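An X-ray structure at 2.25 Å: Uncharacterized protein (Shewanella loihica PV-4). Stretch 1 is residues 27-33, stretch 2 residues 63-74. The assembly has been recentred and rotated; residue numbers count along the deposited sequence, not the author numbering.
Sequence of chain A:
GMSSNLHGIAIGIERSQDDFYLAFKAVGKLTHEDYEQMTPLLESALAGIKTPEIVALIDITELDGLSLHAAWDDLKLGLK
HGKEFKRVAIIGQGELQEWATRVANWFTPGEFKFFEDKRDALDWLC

Stretch 1, residues 27-33: VGKLTHE
Stretch 2 63-74: LDGLSLHAAWDD

Residues 27-33 run alongside residues 63-74 in parallel, each segment passing from an extended portion into a helix, and together they bury 611 Å² of surface. Val 27 (phi/psi -127/134, chi1 t) opens the pairing with its CA 4.4 Å from Leu 63 CA, its CA-to-CB bond directed away from the partner. At Gly 28 the chain starts to turn a corner, with phi/psi 73/-145, a positive phi that favours glycine. Its carbonyl serves two donors: Gly 28 O accepts from Asp 64 N at 2.8 Å and from Gly 65 N at 3.2 Å. This double acceptance accompanies a beta bulge, in which the register shifts by one residue between Gly 28, bridged to Leu 63, and Lys 29, bridged to Gly 65. Asp 64, at phi/psi -92/-46, takes up the extra residue.

Lys 29 (-104/108; chi t, p, t, t) lies on the same sheet face as the position a CB would take on Gly 65. Its side chain reaches over toward the partner strand, and NZ makes a weak hydrogen bond to Leu 66 O at 2.8 Å; an ideal CB on Gly 65 would lie 3.6 Å from Lys 29 NZ. In the backbone, Gly 65 O receives both a CA-H...O contact from Lys 29 CA at 3.4 Å and a hydrogen bond from Leu 30 N at 2.9 Å.

Leu 30 (-74/141; m, t) bridges Leu 66 (-121/140; m, p), CA to CA 4.6 Å, and both side chains take the other face. There Leu 30 CG packs 3.8 Å from Leu 63 CD1 (Leu 63 chi t, p), and Leu 30 CD1 lies 4.0 Å from Leu 66 CD1. Leu 30 O closes the ladder by accepting from Ser 67 N at 2.8 Å, just where the second helix begins.

Thr 31 (-117/167, chi1 p) and Ser 67 (-66/170, chi1 p) are both N-caps, so the two chains enter their helices side by side. Ser 67 OG accepts from Ala 70 N at 3.0 Å, while Ala 70 CB approaches Thr 31 C to 3.8 Å.

His 32 (-59/-36; chi1 t, chi2 67°) forms an offset stack with His 69 (chi1 t, chi2 166°): centroids 3.7 Å apart, planes at 4°. Near the plane of its own ring, His 32 ND1 donates to Asp 73 OD2 at 2.5 Å (Asp 73 chi1 m), one helical turn beyond His 69. Glu 33 (-62/-34) continues the helix without contact.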

# COMPACT_ATOMS: atom_id res chain seq x y z
N VAL A 27 10.11 -4.64 -6.67
CA VAL A 27 10.92 -4.37 -5.48
C VAL A 27 10.10 -3.94 -4.27
O VAL A 27 9.23 -3.09 -4.37
CB VAL A 27 11.91 -3.24 -5.78
CG1 VAL A 27 12.75 -2.93 -4.56
CG2 VAL A 27 12.79 -3.62 -6.98
N GLY A 28 10.40 -4.52 -3.13
CA GLY A 28 9.76 -4.14 -1.87
C GLY A 28 8.34 -4.62 -1.76
O GLY A 28 8.02 -5.68 -2.26
N LYS A 29 7.50 -3.81 -1.11
CA LYS A 29 6.09 -4.12 -0.88
C LYS A 29 5.28 -3.27 -1.86
O LYS A 29 5.17 -2.07 -1.71
CB LYS A 29 5.76 -3.80 0.59
CG LYS A 29 4.30 -4.09 1.00
CD LYS A 29 3.92 -5.54 0.94
CE LYS A 29 2.74 -5.82 1.88
NZ LYS A 29 2.10 -7.12 1.63
N LEU A 30 4.72 -3.94 -2.86
CA LEU A 30 4.02 -3.28 -3.96
C LEU A 30 2.67 -2.76 -3.51
O LEU A 30 1.98 -3.42 -2.71
CB LEU A 30 3.83 -4.25 -5.14
CG LEU A 30 5.11 -4.94 -5.63
CD1 LEU A 30 4.78 -5.75 -6.92
CD2 LEU A 30 6.21 -3.98 -5.94
N THR A 31 2.33 -1.57 -4.01
CA THR A 31 1.09 -0.91 -3.71
C THR A 31 0.28 -0.77 -4.99
O THR A 31 0.78 -1.02 -6.09
CB THR A 31 1.32 0.51 -3.18
OG1 THR A 31 2.01 1.24 -4.19
CG2 THR A 31 2.18 0.50 -1.88
N HIS A 32 -0.98 -0.43 -4.82
CA HIS A 32 -1.86 -0.16 -5.92
C HIS A 32 -1.35 1.00 -6.82
O HIS A 32 -1.48 0.97 -8.05
CB HIS A 32 -3.23 0.16 -5.32
CG HIS A 32 -4.18 0.74 -6.31
ND1 HIS A 32 -4.68 0.02 -7.38
CD2 HIS A 32 -4.75 1.97 -6.37
CE1 HIS A 32 -5.51 0.79 -8.06
NE2 HIS A 32 -5.59 1.96 -7.46
N GLU A 33 -0.75 2.00 -6.19
CA GLU A 33 -0.17 3.13 -6.88
C GLU A 33 0.96 2.64 -7.78
O GLU A 33 1.11 3.16 -8.86
CB GLU A 33 0.32 4.19 -5.91
CG GLU A 33 -0.81 4.90 -5.11
CD GLU A 33 -1.64 3.99 -4.11
OE1 GLU A 33 -1.08 3.01 -3.52
OE2 GLU A 33 -2.86 4.28 -3.90
N LEU A 63 11.72 -8.51 -4.17
CA LEU A 63 10.31 -8.40 -3.86
C LEU A 63 10.01 -8.89 -2.46
O LEU A 63 10.32 -10.01 -2.14
CB LEU A 63 9.50 -9.24 -4.83
CG LEU A 63 7.97 -9.19 -4.68
CD1 LEU A 63 7.44 -7.76 -4.77
CD2 LEU A 63 7.30 -10.07 -5.66
N ASP A 64 9.36 -8.06 -1.65
CA ASP A 64 8.92 -8.46 -0.32
C ASP A 64 7.48 -9.00 -0.43
O ASP A 64 7.18 -10.03 0.09
CB ASP A 64 9.01 -7.28 0.67
CG ASP A 64 10.46 -6.76 0.88
OD1 ASP A 64 11.44 -7.54 0.74
OD2 ASP A 64 10.61 -5.57 1.25
N GLY A 65 6.60 -8.31 -1.14
CA GLY A 65 5.21 -8.79 -1.26
C GLY A 65 4.30 -7.78 -1.94
O GLY A 65 4.75 -6.79 -2.47
N LEU A 66 3.01 -8.08 -1.92
CA LEU A 66 2.00 -7.20 -2.51
C LEU A 66 0.98 -6.77 -1.47
O LEU A 66 0.55 -7.59 -0.68
CB LEU A 66 1.26 -7.91 -3.64
CG LEU A 66 1.91 -8.02 -5.03
CD1 LEU A 66 3.12 -8.92 -5.03
CD2 LEU A 66 0.91 -8.52 -6.00
N SER A 67 0.54 -5.52 -1.49
CA SER A 67 -0.58 -5.12 -0.64
C SER A 67 -1.79 -5.89 -1.15
O SER A 67 -1.75 -6.49 -2.23
CB SER A 67 -0.88 -3.63 -0.73
OG SER A 67 -1.41 -3.25 -2.02
N LEU A 68 -2.86 -5.82 -0.38
CA LEU A 68 -4.08 -6.52 -0.73
C LEU A 68 -4.63 -5.98 -2.05
O LEU A 68 -4.96 -6.75 -2.97
CB LEU A 68 -5.11 -6.38 0.41
CG LEU A 68 -6.52 -6.94 0.24
CD1 LEU A 68 -6.50 -8.41 -0.15
CD2 LEU A 68 -7.34 -6.69 1.51
N HIS A 69 -4.72 -4.65 -2.13
CA HIS A 69 -5.21 -4.00 -3.35
C HIS A 69 -4.29 -4.36 -4.53
O HIS A 69 -4.79 -4.65 -5.61
CB HIS A 69 -5.29 -2.49 -3.14
CG HIS A 69 -6.14 -1.76 -4.13
ND1 HIS A 69 -6.54 -0.45 -3.93
CD2 HIS A 69 -6.72 -2.16 -5.30
CE1 HIS A 69 -7.32 -0.08 -4.93
NE2 HIS A 69 -7.46 -1.10 -5.76
N ALA A 70 -2.96 -4.33 -4.33
CA ALA A 70 -2.01 -4.67 -5.37
C ALA A 70 -2.20 -6.10 -5.88
O ALA A 70 -2.13 -6.33 -7.09
CB ALA A 70 -0.61 -4.47 -4.90
N ALA A 71 -2.46 -7.05 -4.98
CA ALA A 71 -2.72 -8.42 -5.40
C ALA A 71 -3.93 -8.50 -6.34
O ALA A 71 -3.96 -9.29 -7.27
CB ALA A 71 -2.93 -9.31 -4.19
N TRP A 72 -4.95 -7.71 -6.07
CA TRP A 72 -6.10 -7.64 -6.95
C TRP A 72 -5.77 -7.02 -8.31
O TRP A 72 -6.28 -7.51 -9.30
CB TRP A 72 -7.26 -6.93 -6.28
CG TRP A 72 -7.80 -7.70 -5.13
CD1 TRP A 72 -7.81 -9.09 -4.99
CD2 TRP A 72 -8.51 -7.19 -4.02
NE1 TRP A 72 -8.43 -9.44 -3.83
CE2 TRP A 72 -8.88 -8.30 -3.22
CE3 TRP A 72 -8.90 -5.91 -3.63
CZ2 TRP A 72 -9.60 -8.16 -2.05
CZ3 TRP A 72 -9.62 -5.77 -2.45
CH2 TRP A 72 -9.96 -6.89 -1.67
N ASP A 73 -4.96 -5.94 -8.32
CA ASP A 73 -4.49 -5.30 -9.55
C ASP A 73 -3.73 -6.32 -10.39
O ASP A 73 -3.87 -6.38 -11.61
CB ASP A 73 -3.50 -4.12 -9.27
CG ASP A 73 -4.17 -2.90 -8.66
OD1 ASP A 73 -5.30 -2.62 -9.04
OD2 ASP A 73 -3.56 -2.21 -7.82
N ASP A 74 -2.84 -7.06 -9.73
CA ASP A 74 -2.08 -8.09 -10.40
C ASP A 74 -2.96 -9.15 -11.07
O ASP A 74 -2.75 -9.52 -12.21
CB ASP A 74 -1.19 -8.75 -9.39
CG ASP A 74 -0.16 -9.65 -10.04
OD1 ASP A 74 0.54 -9.16 -10.93
OD2 ASP A 74 -0.03 -10.83 -9.64